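Local coordinates for protein putative mandelate racemase (PDB 3OZY) that is of unknown function but probably, as in the enolase superfamily, uses magnesium to abstract the proton alpha to a carboxylate, perhaps of an acid sugar, at residues S25-K30 against D201-L206; S144-D149 against A170-G175; L150-A155 against D181-R186; R249-E254 against V273-A278; P303-D308 against M327-I332. All coordinates share one frame; numbering follows the deposited sequence.

In the fold
Contacts 1, 2, 4 and 5 gather round one magnesium site at the C-terminal ends of the strands of an enolase-type barrel, which a loop of the N-terminal domain covers. Contacts 1 and 2 lie closest, about 9 Å between centres, and are joined by a salt bridge from Lys-173 NZ to Asp-201 OD2 (2.9 Å); both also hold the same acetate. Contact 4 supplies Glu-254 to the metal that contact 1 binds through Asp-201. Contact 5 abuts contact 4, about 12 Å between centres, and its strand 328-331 neighbours the strand 139-146 of contact 2. Contact 3, among the outer helices, lies about 10 Å from contact 2 between centres, Asp-181 OD2 meeting Gly-175 N (2.8 Å).

Contact 1 of 5, residues S25-K30 against D201-L206; sequences SGAGLK and DANQSL. With MG (magnesium ion), chain C; ACY (acetic acid), chain I.
Gly-26 presses its bare backbone onto Asn-203: Gly-26 CA lies 3.6 Å from Asn-203 CB and 3.7 Å from Ser-205 OG. This is the tight part, where a type I turn from Ser-25 to Gly-28 meets a type I' turn from Ala-202 to Ser-205. Each loop is braced from within. Ser-25 OG accepts from Ala-27 N in an ST turn, Asp-201 OD1 accepts from Asn-203 N in an Asx turn, and Ala-202 O takes both Ser-205 N and Ser-205 OG, the hydroxyl arriving nearly along the C=O axis. No direct hydrogen bond crosses between the segments. On the looser side, water and an acetate make the links. Asn-203 CG is anti to the carbonyl carbon (chi1 -75°), which lays the amide beside Ser-25 and Ala-27. One water accepts a hydrogen bond from Gly-26 N and donates to Asn-203 OD1 at 2.8 Å; that oxygen also accepts from Lys-173. Asn-203 ND2 donates to a second water that is itself a magnesium ligand. The acetate, probably from the crystallisation liquor, is held by Ser-25 OG to its O at 2.7 Å and by Lys-30 NZ, turned in by a bend at chi4, to its OXT at 2.7 Å. Its place may mark that of a substrate carboxylate. Asp-201 OD2 binds the magnesium at 2.3 Å, together with Glu-227 and Glu-254. The contact thus seats a hairpin of the N-terminal capping domain on the barrel loop between strand 197-201 and helix 208-220, while Arg-95 of the second subunit hydrogen-bonds Asn-203 O.

Contact 2 of 5, residues S144-D149 against A170-G175; sequences SSIYWD and AKLKVG. With ACY (acetic acid), chain I; ACY (acetic acid), chain H.
Lys-173 leaves the strand with CG anti to its carbonyl carbon and kinks at chi2 (-69°), and Tyr-147 (chi1 -82°) swings its ring round to run alongside in the same direction. Lys-173 CG consequently sits over one face of the ring, a CH-pi contact 3.8 Å from the Tyr-147 centroid. Both polar ends reach one acetate, probably from the crystallisation liquor: Tyr-147 OH donates to OXT at 2.5 Å, and Lys-173 NZ to the acetate O at 2.8 Å. The backbones form a parallel pair from strands 139-146 and 169-173, joined through helix 152-164 in a beta-alpha-beta unit of the barrel. Ile-146 N donates to Lys-171 O at 2.8 Å, and Ile-146 O accepts from Lys-173 N at 2.8 Å, both nearly along the C=O axis. On the helix-facing side Ile-146 CG2 crosses obliquely over Leu-172 CD1 at 3.7 Å. Lys-171 turns to the inside of the barrel, bent at chi3, with CE 3.3 Å from Ser-145 OG, and its ammonium is salt-bridged to Glu-227 and Glu-329. Beyond the strands, Trp-148 NE1 makes a weak bond to Val-174 O. Lys-173 NZ is also gripped by Asp-201 and Asn-203; the aspartate and the acetate would probably favour its ammonium form here. Lys-173 ends a KxK motif, as does a general base of mandelate racemase; a similar role would need the neutral amine, its ionisation presumably shifting in turnover.

Contact 3 of 5, residues L150-A155 against D181-R186; sequences LTPDQA and DAANLR
The 150-155 segment runs from a loop into the first turn of helix 152-164, and 181-186 lies within helix 178-192; the two backbones come so close that Pro-152 CA is 4.0 Å from Asn-184 CA. Thr-151 is the N-cap. Its OG1 accepts from Gln-154 N at 3.2 Å, and Gln-154 OE1 answers by accepting from Thr-151 N at 3.0 Å, so that the pair forms a capping box; this second donor stands above the carbonyl plane of the amide rather than on a lone pair. Ala-155 N closes the turn on Thr-151 O. These are the first two helices of the barrel's outer layer, following strands 139-146 and 169-173 in turn, and the contact joins the start of one to the side of the next. The main bridge is Asn-184. With CG anti to the carbonyl carbon (chi1 -70°) and OD1 nearly eclipsed with CA about CB-CG (chi2 -4°), it crosses the Pro-152 side chain at about a right angle. Asn-184 OD1 lies 3.1 Å from Pro-152 CA; the nearby proline N has no hydrogen, so no hydrogen bond forms there. The same oxygen is satisfied by a water that donates to it at 2.7 Å and to Leu-150 O, tying the loop to the helix. Apolar contacts flank the amide: Pro-152 CG rests on Ala-183 CB at 3.7 Å, and Ala-155 CB meets Asn-184 CB at 3.9 Å. Farther in, Ala-155 touches Met-188, while Asp-181 OD2 accepts from Gly-175 N.

Contact 4 of 5, residues R249-E254 against V273-A278; sequences RIATGE and VLQADA. With MG (magnesium ion), chain C.
Val-273 lays its CG2 against the aliphatic chain of Arg-249, 3.8 Å from Arg-249 CD, the two side chains crossing obliquely. They belong to adjacent parallel strands of the barrel, 249-252 and 273-274, joined by helix 258-267 in a beta-alpha-beta unit. On the same side of the sheet Val-273 CB packs on Ala-251 CB at 3.8 Å, with Trp-225 alongside. Three backbone bonds stitch the pair: Val-273 N to Ile-250 O, Thr-252 N to Val-273 O at 3.2 Å and nearly along the C=O axis, and Gln-275 N to Thr-252 O at 2.9 Å, from above the carbonyl plane. Past the strands Gly-253 passes close against the Gln-275 backbone without a side chain. Gln-275, extended beyond CG, stretches over Ala-251 CB, and its NE2 donates to Glu-227, a ligand of the magnesium. A water accepts from Asp-277 N and donates to Gly-253 O. Glu-254 takes the crowded first torsion (chi1 77°) and then runs straight to the metal, so that its two oxygens divide the work: Glu-254 OE2 binds the magnesium at 2.2 Å, whereas Glu-254 OE1 accepts from a metal-bound water at 2.6 Å.

Contact 5 of 5, residues P303-D308 against M327-I332; sequences PHTFND and MFEWDI
Two hydrogen bonds from one residue hold these segments together. Thr-305 N donates to Glu-329 OE1 at 2.9 Å, coming from above the carboxylate plane, and Thr-305 OG1 donates to Glu-329 O at 2.7 Å. To do this the hydroxyl occupies the crowded position between N and the carbonyl carbon (chi1 71°), which leaves Thr-305 CG2 to touch Phe-328 CE1. The other oxygen of Glu-329, OE2, accepts from Ser-144 and is salt-bridged to Lys-171, so this buried carboxylate is satisfied at both ends. Waters serve the remaining gaps. One donates to Pro-303 O and Met-327 O; another donates to Thr-305 OG1 while accepting from Asp-331 N at 2.9 Å; a third donates to Asp-331 OD2. Asp-331 OD2 lies over one face of the Phe-306 ring, carboxylate and ring planes 21° apart, and its charge is met by Arg-33, with Thr-333 at OD1. Asn-307 ND2 donates to the anti lone pair of Asp-308 OD2 at 2.9 Å, and Asp-308 N-caps helix 309-321 through Thr-311 N. His-304, its ring plane 81° from the Glu-329 carboxylate, is hydrogen-bonded through ND1 to Asp-277 OD2. Set beside the magnesium at the strand ends of the barrel, this His-Asp pair is consistent with the catalytic dyad of mandelate-racemase-type active sites.

Contact 1 of 5, residues S25-K30 against D201-L206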
# COMPACT_ATOMS: atom_id res chain seq x y z
N SER A 25 3.39 18.46 12.43
CA SER A 25 3.46 18.74 11.01
C SER A 25 2.20 18.18 10.39
O SER A 25 1.30 17.69 11.08
CB SER A 25 4.67 18.06 10.39
OG SER A 25 4.51 16.65 10.42
N GLY A 26 2.13 18.19 9.06
CA GLY A 26 0.99 17.60 8.39
C GLY A 26 0.80 16.12 8.71
O GLY A 26 -0.29 15.58 8.52
N ALA A 27 1.86 15.46 9.17
CA ALA A 27 1.78 14.05 9.53
C ALA A 27 1.10 13.82 10.88
O ALA A 27 0.77 12.68 11.21
CB ALA A 27 3.15 13.42 9.53
N GLY A 28 0.93 14.88 11.67
CA GLY A 28 0.31 14.78 12.98
C GLY A 28 1.20 15.25 14.12
O GLY A 28 2.37 15.59 13.92
N LEU A 29 0.64 15.27 15.32
CA LEU A 29 1.37 15.68 16.53
C LEU A 29 2.09 14.47 17.13
O LEU A 29 1.46 13.46 17.44
CB LEU A 29 0.37 16.23 17.55
CG LEU A 29 0.92 16.59 18.93
CD1 LEU A 29 1.82 17.81 18.82
CD2 LEU A 29 -0.23 16.85 19.92
N LYS A 30 3.41 14.54 17.27
CA LYS A 30 4.16 13.41 17.81
C LYS A 30 3.85 13.18 19.29
O LYS A 30 3.69 14.14 20.05
CB LYS A 30 5.66 13.61 17.61
CG LYS A 30 6.03 13.85 16.16
CD LYS A 30 7.52 13.69 15.94
CE LYS A 30 7.91 14.13 14.53
NZ LYS A 30 7.14 13.35 13.51
N ASP A 201 9.01 21.49 3.74
CA ASP A 201 8.30 20.22 3.68
C ASP A 201 6.86 20.44 4.12
O ASP A 201 6.61 20.83 5.27
CB ASP A 201 9.01 19.23 4.61
CG ASP A 201 8.38 17.85 4.63
OD1 ASP A 201 7.28 17.65 4.08
OD2 ASP A 201 9.01 16.96 5.25
N ALA A 202 5.92 20.22 3.19
CA ALA A 202 4.50 20.47 3.45
C ALA A 202 3.73 19.23 3.89
O ALA A 202 2.54 19.34 4.17
CB ALA A 202 3.83 21.09 2.22
N ASN A 203 4.37 18.07 3.95
CA ASN A 203 3.67 16.85 4.37
C ASN A 203 2.33 16.64 3.66
O ASN A 203 1.34 16.24 4.28
CB ASN A 203 3.47 16.83 5.89
CG ASN A 203 4.74 16.51 6.64
OD1 ASN A 203 5.47 17.42 7.06
ND2 ASN A 203 5.02 15.23 6.82
N GLN A 204 2.31 16.90 2.35
CA GLN A 204 1.13 16.67 1.51
C GLN A 204 -0.05 17.57 1.85
O GLN A 204 -1.20 17.23 1.52
CB GLN A 204 0.66 15.20 1.59
CG GLN A 204 1.73 14.15 1.41
CD GLN A 204 1.13 12.74 1.41
OE1 GLN A 204 0.26 12.42 0.59
NE2 GLN A 204 1.58 11.90 2.34
N SER A 205 0.21 18.71 2.47
CA SER A 205 -0.85 19.53 3.05
C SER A 205 -1.51 20.53 2.11
O SER A 205 -2.52 21.13 2.48
CB SER A 205 -0.33 20.33 4.25
OG SER A 205 0.03 19.46 5.30
N LEU A 206 -0.92 20.76 0.95
CA LEU A 206 -1.42 21.81 0.07
C LEU A 206 -2.09 21.25 -1.16
O LEU A 206 -1.75 20.15 -1.62
CB LEU A 206 -0.26 22.70 -0.39
CG LEU A 206 0.53 23.37 0.74
CD1 LEU A 206 1.80 24.00 0.19
CD2 LEU A 206 -0.33 24.41 1.46
MG MG C . 9.11 14.66 4.91
C ACY I . 7.03 14.30 10.28
O ACY I . 6.61 15.24 9.58
OXT ACY I . 7.88 14.45 11.19
CH3 ACY I . 6.49 12.92 10.06
O HOH W 1 4.04 19.81 7.43
O HOH W 2 7.07 15.04 4.10
O HOH W 3 7.78 14.13 6.80
O HOH W 4 10.93 14.33 6.39

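Contact 2 of 5, residues S144-D149 against A170-G175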
# COMPACT_ATOMS: atom_id res chain seq x y z
N SER A 144 16.70 18.21 10.63
CA SER A 144 15.31 17.89 10.34
C SER A 144 14.52 17.81 11.65
O SER A 144 14.78 16.91 12.44
CB SER A 144 15.28 16.53 9.62
OG SER A 144 13.96 16.18 9.24
N SER A 145 13.57 18.72 11.92
CA SER A 145 13.23 19.92 11.15
C SER A 145 12.76 20.96 12.16
O SER A 145 12.60 20.66 13.34
CB SER A 145 12.05 19.65 10.21
OG SER A 145 12.40 18.78 9.15
N ILE A 146 12.54 22.17 11.68
CA ILE A 146 11.86 23.24 12.41
C ILE A 146 10.37 23.04 12.11
O ILE A 146 9.97 23.03 10.94
CB ILE A 146 12.34 24.61 11.92
CG1 ILE A 146 13.84 24.74 12.19
CG2 ILE A 146 11.55 25.74 12.58
CD1 ILE A 146 14.51 25.91 11.48
N TYR A 147 9.57 22.83 13.15
CA TYR A 147 8.18 22.41 12.98
C TYR A 147 7.18 23.58 13.02
O TYR A 147 7.58 24.75 13.04
CB TYR A 147 7.82 21.30 13.99
CG TYR A 147 8.26 19.92 13.50
CD1 TYR A 147 9.60 19.56 13.49
CD2 TYR A 147 7.33 18.99 13.04
CE1 TYR A 147 10.02 18.31 13.04
CE2 TYR A 147 7.74 17.74 12.58
CZ TYR A 147 9.08 17.40 12.58
OH TYR A 147 9.49 16.16 12.13
N TRP A 148 5.89 23.26 12.99
CA TRP A 148 4.84 24.26 13.09
C TRP A 148 4.85 24.94 14.46
O TRP A 148 5.67 24.62 15.32
CB TRP A 148 3.48 23.58 12.89
CG TRP A 148 3.20 23.07 11.50
CD1 TRP A 148 3.97 23.22 10.38
CD2 TRP A 148 2.04 22.35 11.10
NE1 TRP A 148 3.36 22.61 9.30
CE2 TRP A 148 2.17 22.07 9.72
CE3 TRP A 148 0.90 21.90 11.78
CZ2 TRP A 148 1.19 21.37 9.01
CZ3 TRP A 148 -0.06 21.20 11.08
CH2 TRP A 148 0.09 20.95 9.71
N ASP A 149 3.94 25.88 14.65
CA ASP A 149 3.71 26.52 15.95
C ASP A 149 4.81 27.50 16.38
O ASP A 149 5.02 27.72 17.58
CB ASP A 149 3.48 25.46 17.04
CG ASP A 149 2.36 24.49 16.67
OD1 ASP A 149 1.21 24.94 16.52
OD2 ASP A 149 2.64 23.29 16.51
N ALA A 170 18.99 23.11 6.79
CA ALA A 170 17.93 22.71 7.70
C ALA A 170 16.60 22.77 6.97
O ALA A 170 16.49 23.42 5.93
CB ALA A 170 17.90 23.61 8.93
N LYS A 171 15.60 22.11 7.53
CA LYS A 171 14.28 22.01 6.91
C LYS A 171 13.19 22.61 7.79
O LYS A 171 13.21 22.46 9.02
CB LYS A 171 13.98 20.53 6.60
CG LYS A 171 12.72 20.28 5.77
CD LYS A 171 12.75 18.92 5.07
CE LYS A 171 12.33 17.80 5.99
NZ LYS A 171 12.47 16.48 5.29
N LEU A 172 12.24 23.27 7.15
CA LEU A 172 11.07 23.87 7.79
C LEU A 172 9.79 23.16 7.38
O LEU A 172 9.55 22.95 6.18
CB LEU A 172 10.95 25.34 7.37
CG LEU A 172 9.70 26.07 7.87
CD1 LEU A 172 9.79 26.31 9.39
CD2 LEU A 172 9.51 27.40 7.13
N LYS A 173 8.97 22.78 8.35
CA LYS A 173 7.64 22.25 8.07
C LYS A 173 6.66 23.38 7.79
O LYS A 173 6.62 24.38 8.51
CB LYS A 173 7.15 21.43 9.26
CG LYS A 173 8.03 20.25 9.60
CD LYS A 173 7.94 19.19 8.51
CE LYS A 173 8.61 17.90 8.94
NZ LYS A 173 8.28 16.78 8.01
N VAL A 174 5.84 23.20 6.76
CA VAL A 174 4.86 24.19 6.35
C VAL A 174 3.54 23.51 6.00
O VAL A 174 3.42 22.28 6.05
CB VAL A 174 5.35 24.98 5.12
CG1 VAL A 174 6.70 25.66 5.41
CG2 VAL A 174 5.46 24.05 3.89
N GLY A 175 2.53 24.31 5.67
CA GLY A 175 1.34 23.76 5.06
C GLY A 175 0.01 24.11 5.70
O GLY A 175 -1.02 24.03 5.03
C ACY I . 7.03 14.30 10.28
O ACY I . 6.61 15.24 9.58
OXT ACY I . 7.88 14.45 11.19
CH3 ACY I . 6.49 12.92 10.06
C ACY H . 2.05 27.21 11.67
O ACY H . 1.17 26.64 10.97
OXT ACY H . 2.03 27.20 12.91
CH3 ACY H . 3.16 27.93 10.97

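Contact 3 of 5, residues L150-A155 against D181-R186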
# COMPACT_ATOMS: atom_id res chain seq x y z
N LEU A 150 5.50 28.09 15.42
CA LEU A 150 6.51 29.10 15.71
C LEU A 150 6.17 30.43 15.07
O LEU A 150 5.52 30.48 14.02
CB LEU A 150 7.88 28.66 15.18
CG LEU A 150 8.43 27.34 15.73
CD1 LEU A 150 9.78 27.08 15.14
CD2 LEU A 150 8.52 27.36 17.25
N THR A 151 6.62 31.52 15.68
CA THR A 151 6.59 32.84 15.05
C THR A 151 7.80 32.97 14.12
O THR A 151 8.72 32.16 14.18
CB THR A 151 6.73 33.94 16.10
OG1 THR A 151 8.01 33.82 16.72
CG2 THR A 151 5.63 33.82 17.15
N PRO A 152 7.82 34.01 13.27
CA PRO A 152 8.98 34.13 12.38
C PRO A 152 10.31 34.30 13.12
O PRO A 152 11.31 33.68 12.75
CB PRO A 152 8.64 35.37 11.54
CG PRO A 152 7.12 35.38 11.51
CD PRO A 152 6.72 34.92 12.90
N ASP A 153 10.34 35.12 14.17
CA ASP A 153 11.58 35.29 14.92
C ASP A 153 12.02 33.99 15.56
O ASP A 153 13.21 33.71 15.64
CB ASP A 153 11.43 36.37 16.01
CG ASP A 153 11.38 37.77 15.44
OD1 ASP A 153 11.83 37.98 14.29
OD2 ASP A 153 10.90 38.67 16.16
N GLN A 154 11.06 33.20 16.04
CA GLN A 154 11.37 31.92 16.66
C GLN A 154 11.91 30.91 15.64
O GLN A 154 12.83 30.16 15.93
CB GLN A 154 10.14 31.35 17.36
CG GLN A 154 9.72 32.18 18.57
CD GLN A 154 8.31 31.89 19.01
OE1 GLN A 154 7.66 30.99 18.48
NE2 GLN A 154 7.82 32.64 20.00
N ALA A 155 11.32 30.90 14.44
CA ALA A 155 11.80 30.02 13.38
C ALA A 155 13.23 30.40 13.01
O ALA A 155 14.10 29.55 12.84
CB ALA A 155 10.88 30.09 12.16
N ASP A 181 3.91 30.59 7.14
CA ASP A 181 5.04 29.84 6.59
C ASP A 181 5.95 30.78 5.82
O ASP A 181 7.18 30.73 5.96
CB ASP A 181 4.55 28.74 5.64
CG ASP A 181 3.72 27.67 6.34
OD1 ASP A 181 3.97 27.38 7.53
OD2 ASP A 181 2.82 27.10 5.68
N ALA A 182 5.35 31.65 5.00
CA ALA A 182 6.13 32.60 4.22
C ALA A 182 6.89 33.56 5.12
O ALA A 182 8.05 33.87 4.88
CB ALA A 182 5.23 33.38 3.26
N ALA A 183 6.23 34.05 6.16
CA ALA A 183 6.88 34.99 7.07
C ALA A 183 8.05 34.31 7.78
O ALA A 183 9.10 34.91 7.97
CB ALA A 183 5.88 35.55 8.07
N ASN A 184 7.86 33.05 8.17
CA ASN A 184 8.92 32.28 8.81
C ASN A 184 10.13 32.15 7.89
O ASN A 184 11.27 32.37 8.29
CB ASN A 184 8.42 30.90 9.22
CG ASN A 184 7.45 30.94 10.36
OD1 ASN A 184 7.18 32.00 10.93
ND2 ASN A 184 6.91 29.78 10.72
N LEU A 185 9.87 31.76 6.64
CA LEU A 185 10.95 31.59 5.67
C LEU A 185 11.70 32.89 5.41
O LEU A 185 12.93 32.90 5.33
CB LEU A 185 10.40 31.07 4.34
CG LEU A 185 10.09 29.58 4.28
CD1 LEU A 185 9.34 29.30 3.00
CD2 LEU A 185 11.37 28.76 4.35
N ARG A 186 10.97 33.98 5.26
CA ARG A 186 11.62 35.26 5.02
C ARG A 186 12.52 35.63 6.20
O ARG A 186 13.64 36.09 6.01
CB ARG A 186 10.60 36.37 4.73
CG ARG A 186 9.87 36.18 3.40
CD ARG A 186 9.06 37.41 3.03
NE ARG A 186 7.98 37.10 2.10
CZ ARG A 186 6.71 36.91 2.47
NH1 ARG A 186 6.37 37.00 3.75
NH2 ARG A 186 5.79 36.63 1.56
O HOH W 5 4.68 32.13 11.94

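Contact 4 of 5, residues R249-E254 against V273-A278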
# COMPACT_ATOMS: atom_id res chain seq x y z
N ARG A 249 13.93 22.58 -6.14
CA ARG A 249 13.69 21.19 -6.49
C ARG A 249 12.36 20.70 -5.94
O ARG A 249 12.02 21.01 -4.80
CB ARG A 249 14.81 20.32 -5.92
CG ARG A 249 16.18 20.64 -6.47
CD ARG A 249 17.29 20.24 -5.49
NE ARG A 249 18.60 20.62 -6.00
CZ ARG A 249 19.10 21.85 -5.92
NH1 ARG A 249 18.41 22.81 -5.32
NH2 ARG A 249 20.30 22.12 -6.44
N ILE A 250 11.61 19.94 -6.74
CA ILE A 250 10.41 19.28 -6.26
C ILE A 250 10.81 17.90 -5.72
O ILE A 250 11.35 17.07 -6.46
CB ILE A 250 9.34 19.18 -7.36
CG1 ILE A 250 9.01 20.57 -7.92
CG2 ILE A 250 8.07 18.48 -6.85
CD1 ILE A 250 8.64 21.61 -6.86
N ALA A 251 10.57 17.67 -4.43
CA ALA A 251 11.03 16.46 -3.75
C ALA A 251 9.86 15.69 -3.15
O ALA A 251 8.94 16.28 -2.59
CB ALA A 251 12.00 16.85 -2.63
N THR A 252 9.90 14.37 -3.27
CA THR A 252 8.94 13.53 -2.58
C THR A 252 9.49 12.12 -2.51
O THR A 252 10.38 11.74 -3.28
CB THR A 252 7.54 13.57 -3.24
OG1 THR A 252 6.60 12.88 -2.40
CG2 THR A 252 7.55 12.96 -4.66
N GLY A 253 8.99 11.33 -1.56
CA GLY A 253 9.33 9.92 -1.57
C GLY A 253 9.17 9.13 -0.29
O GLY A 253 9.15 7.90 -0.35
N GLU A 254 9.05 9.79 0.86
CA GLU A 254 8.91 9.02 2.09
C GLU A 254 7.63 8.18 2.10
O GLU A 254 7.57 7.16 2.79
CB GLU A 254 8.98 9.90 3.33
CG GLU A 254 7.72 10.67 3.62
CD GLU A 254 7.98 11.78 4.59
OE1 GLU A 254 7.31 11.83 5.64
OE2 GLU A 254 8.87 12.60 4.31
N VAL A 273 13.89 15.39 -6.91
CA VAL A 273 14.60 14.69 -5.85
C VAL A 273 13.75 13.52 -5.38
O VAL A 273 12.65 13.72 -4.84
CB VAL A 273 14.91 15.63 -4.67
CG1 VAL A 273 15.48 14.84 -3.49
CG2 VAL A 273 15.86 16.75 -5.09
N LEU A 274 14.26 12.31 -5.60
CA LEU A 274 13.60 11.10 -5.13
C LEU A 274 14.03 10.87 -3.69
O LEU A 274 15.22 10.86 -3.40
CB LEU A 274 14.01 9.90 -5.99
CG LEU A 274 13.51 9.83 -7.43
CD1 LEU A 274 14.14 10.91 -8.31
CD2 LEU A 274 13.83 8.45 -7.97
N GLN A 275 13.06 10.67 -2.80
CA GLN A 275 13.39 10.56 -1.37
C GLN A 275 13.12 9.18 -0.78
O GLN A 275 12.95 9.03 0.42
CB GLN A 275 12.67 11.65 -0.58
CG GLN A 275 13.04 13.06 -1.04
CD GLN A 275 12.37 14.09 -0.19
OE1 GLN A 275 11.14 14.21 -0.17
NE2 GLN A 275 13.17 14.86 0.55
N ALA A 276 13.14 8.17 -1.65
CA ALA A 276 12.98 6.78 -1.20
C ALA A 276 13.91 6.48 -0.02
O ALA A 276 15.12 6.68 -0.10
CB ALA A 276 13.27 5.83 -2.34
N ASP A 277 13.32 5.98 1.06
CA ASP A 277 14.01 5.66 2.30
C ASP A 277 14.29 4.16 2.28
O ASP A 277 13.39 3.35 2.06
CB ASP A 277 13.05 6.03 3.45
CG ASP A 277 13.61 5.81 4.85
OD1 ASP A 277 14.51 4.97 5.05
OD2 ASP A 277 13.08 6.45 5.79
N ALA A 278 15.54 3.77 2.51
CA ALA A 278 15.88 2.34 2.54
C ALA A 278 15.00 1.54 3.51
O ALA A 278 14.78 0.35 3.30
CB ALA A 278 17.34 2.14 2.87
MG MG C . 9.11 14.66 4.91
O HOH W 6 10.44 6.03 1.24
O HOH W 7 9.32 12.63 1.30
O HOH W 3 7.78 14.13 6.80
O HOH W 2 7.07 15.04 4.10
O HOH W 4 10.93 14.33 6.39

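Contact 5 of 5, residues P303-D308 against M327-I332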
# COMPACT_ATOMS: atom_id res chain seq x y z
N PRO A 303 17.59 10.48 0.41
CA PRO A 303 16.55 9.73 1.11
C PRO A 303 15.95 10.48 2.30
O PRO A 303 16.63 11.26 2.97
CB PRO A 303 17.29 8.50 1.63
CG PRO A 303 18.71 8.95 1.74
CD PRO A 303 18.90 9.82 0.52
N HIS A 304 14.68 10.21 2.55
CA HIS A 304 14.10 10.40 3.87
C HIS A 304 14.77 9.37 4.80
O HIS A 304 15.04 8.24 4.38
CB HIS A 304 12.59 10.14 3.76
CG HIS A 304 11.89 10.04 5.08
ND1 HIS A 304 11.85 8.87 5.80
CD2 HIS A 304 11.16 10.94 5.77
CE1 HIS A 304 11.15 9.06 6.91
NE2 HIS A 304 10.71 10.32 6.91
N THR A 305 15.06 9.77 6.04
CA THR A 305 15.74 8.89 6.99
C THR A 305 15.10 8.89 8.39
O THR A 305 15.60 8.23 9.30
CB THR A 305 17.19 9.33 7.19
OG1 THR A 305 17.19 10.55 7.94
CG2 THR A 305 17.90 9.54 5.86
N PHE A 306 14.01 9.63 8.54
CA PHE A 306 13.49 10.05 9.84
C PHE A 306 12.65 8.96 10.53
O PHE A 306 11.51 8.73 10.14
CB PHE A 306 12.65 11.30 9.60
CG PHE A 306 12.30 12.11 10.83
CD1 PHE A 306 13.03 13.25 11.16
CD2 PHE A 306 11.18 11.81 11.58
CE1 PHE A 306 12.67 14.04 12.24
CE2 PHE A 306 10.82 12.59 12.66
CZ PHE A 306 11.58 13.71 12.99
N ASN A 307 13.24 8.29 11.52
CA ASN A 307 12.51 7.49 12.51
C ASN A 307 13.40 7.09 13.68
O ASN A 307 13.01 7.27 14.83
CB ASN A 307 11.85 6.24 11.93
CG ASN A 307 10.83 5.65 12.89
OD1 ASN A 307 9.76 6.22 13.07
ND2 ASN A 307 11.18 4.55 13.55
N ASP A 308 14.56 6.53 13.39
CA ASP A 308 15.45 6.04 14.45
C ASP A 308 16.87 5.94 13.92
O ASP A 308 17.12 6.16 12.74
CB ASP A 308 14.95 4.69 14.97
CG ASP A 308 14.85 3.64 13.87
OD1 ASP A 308 15.93 3.23 13.39
OD2 ASP A 308 13.73 3.25 13.50
N MET A 327 22.54 15.64 0.82
CA MET A 327 21.64 16.51 1.58
C MET A 327 20.94 15.57 2.55
O MET A 327 19.78 15.18 2.36
CB MET A 327 20.66 17.23 0.65
CG MET A 327 19.77 18.27 1.35
SD MET A 327 20.66 19.51 2.32
CE MET A 327 21.35 20.52 1.01
N PHE A 328 21.69 15.17 3.57
CA PHE A 328 21.36 13.99 4.35
C PHE A 328 20.53 14.32 5.57
O PHE A 328 20.97 15.06 6.46
CB PHE A 328 22.63 13.26 4.80
CG PHE A 328 22.34 11.98 5.50
CD1 PHE A 328 21.92 10.87 4.78
CD2 PHE A 328 22.41 11.88 6.88
CE1 PHE A 328 21.61 9.69 5.41
CE2 PHE A 328 22.10 10.69 7.52
CZ PHE A 328 21.70 9.59 6.78
N GLU A 329 19.32 13.77 5.63
CA GLU A 329 18.37 14.08 6.70
C GLU A 329 18.83 13.58 8.07
O GLU A 329 19.11 12.40 8.24
CB GLU A 329 16.99 13.52 6.37
CG GLU A 329 15.95 13.87 7.42
CD GLU A 329 14.53 13.54 7.01
OE1 GLU A 329 14.30 12.54 6.29
OE2 GLU A 329 13.61 14.29 7.42
N TRP A 330 18.90 14.49 9.04
CA TRP A 330 19.25 14.13 10.41
C TRP A 330 18.23 14.68 11.40
O TRP A 330 18.17 15.88 11.65
CB TRP A 330 20.67 14.60 10.78
CG TRP A 330 21.14 13.89 12.01
CD1 TRP A 330 20.74 14.13 13.30
CD2 TRP A 330 22.04 12.78 12.07
NE1 TRP A 330 21.34 13.23 14.15
CE2 TRP A 330 22.16 12.40 13.42
CE3 TRP A 330 22.78 12.08 11.11
CZ2 TRP A 330 22.98 11.35 13.84
CZ3 TRP A 330 23.60 11.04 11.52
CH2 TRP A 330 23.68 10.68 12.88
N ASP A 331 17.44 13.78 11.98
CA ASP A 331 16.42 14.10 12.98
C ASP A 331 17.04 14.77 14.20
O ASP A 331 17.84 14.14 14.91
CB ASP A 331 15.77 12.76 13.40
CG ASP A 331 14.65 12.89 14.43
OD1 ASP A 331 14.39 13.97 14.98
OD2 ASP A 331 14.00 11.84 14.67
N ILE A 332 16.67 16.03 14.44
CA ILE A 332 17.17 16.77 15.61
C ILE A 332 16.10 16.98 16.68
O ILE A 332 16.33 17.70 17.67
CB ILE A 332 17.85 18.12 15.24
CG1 ILE A 332 16.97 19.02 14.34
CG2 ILE A 332 19.18 17.85 14.57
CD1 ILE A 332 15.60 19.36 14.89
O HOH W 8 19.12 12.47 2.55
O HOH W 9 16.63 11.28 10.69
O HOH W 10 15.21 9.77 13.02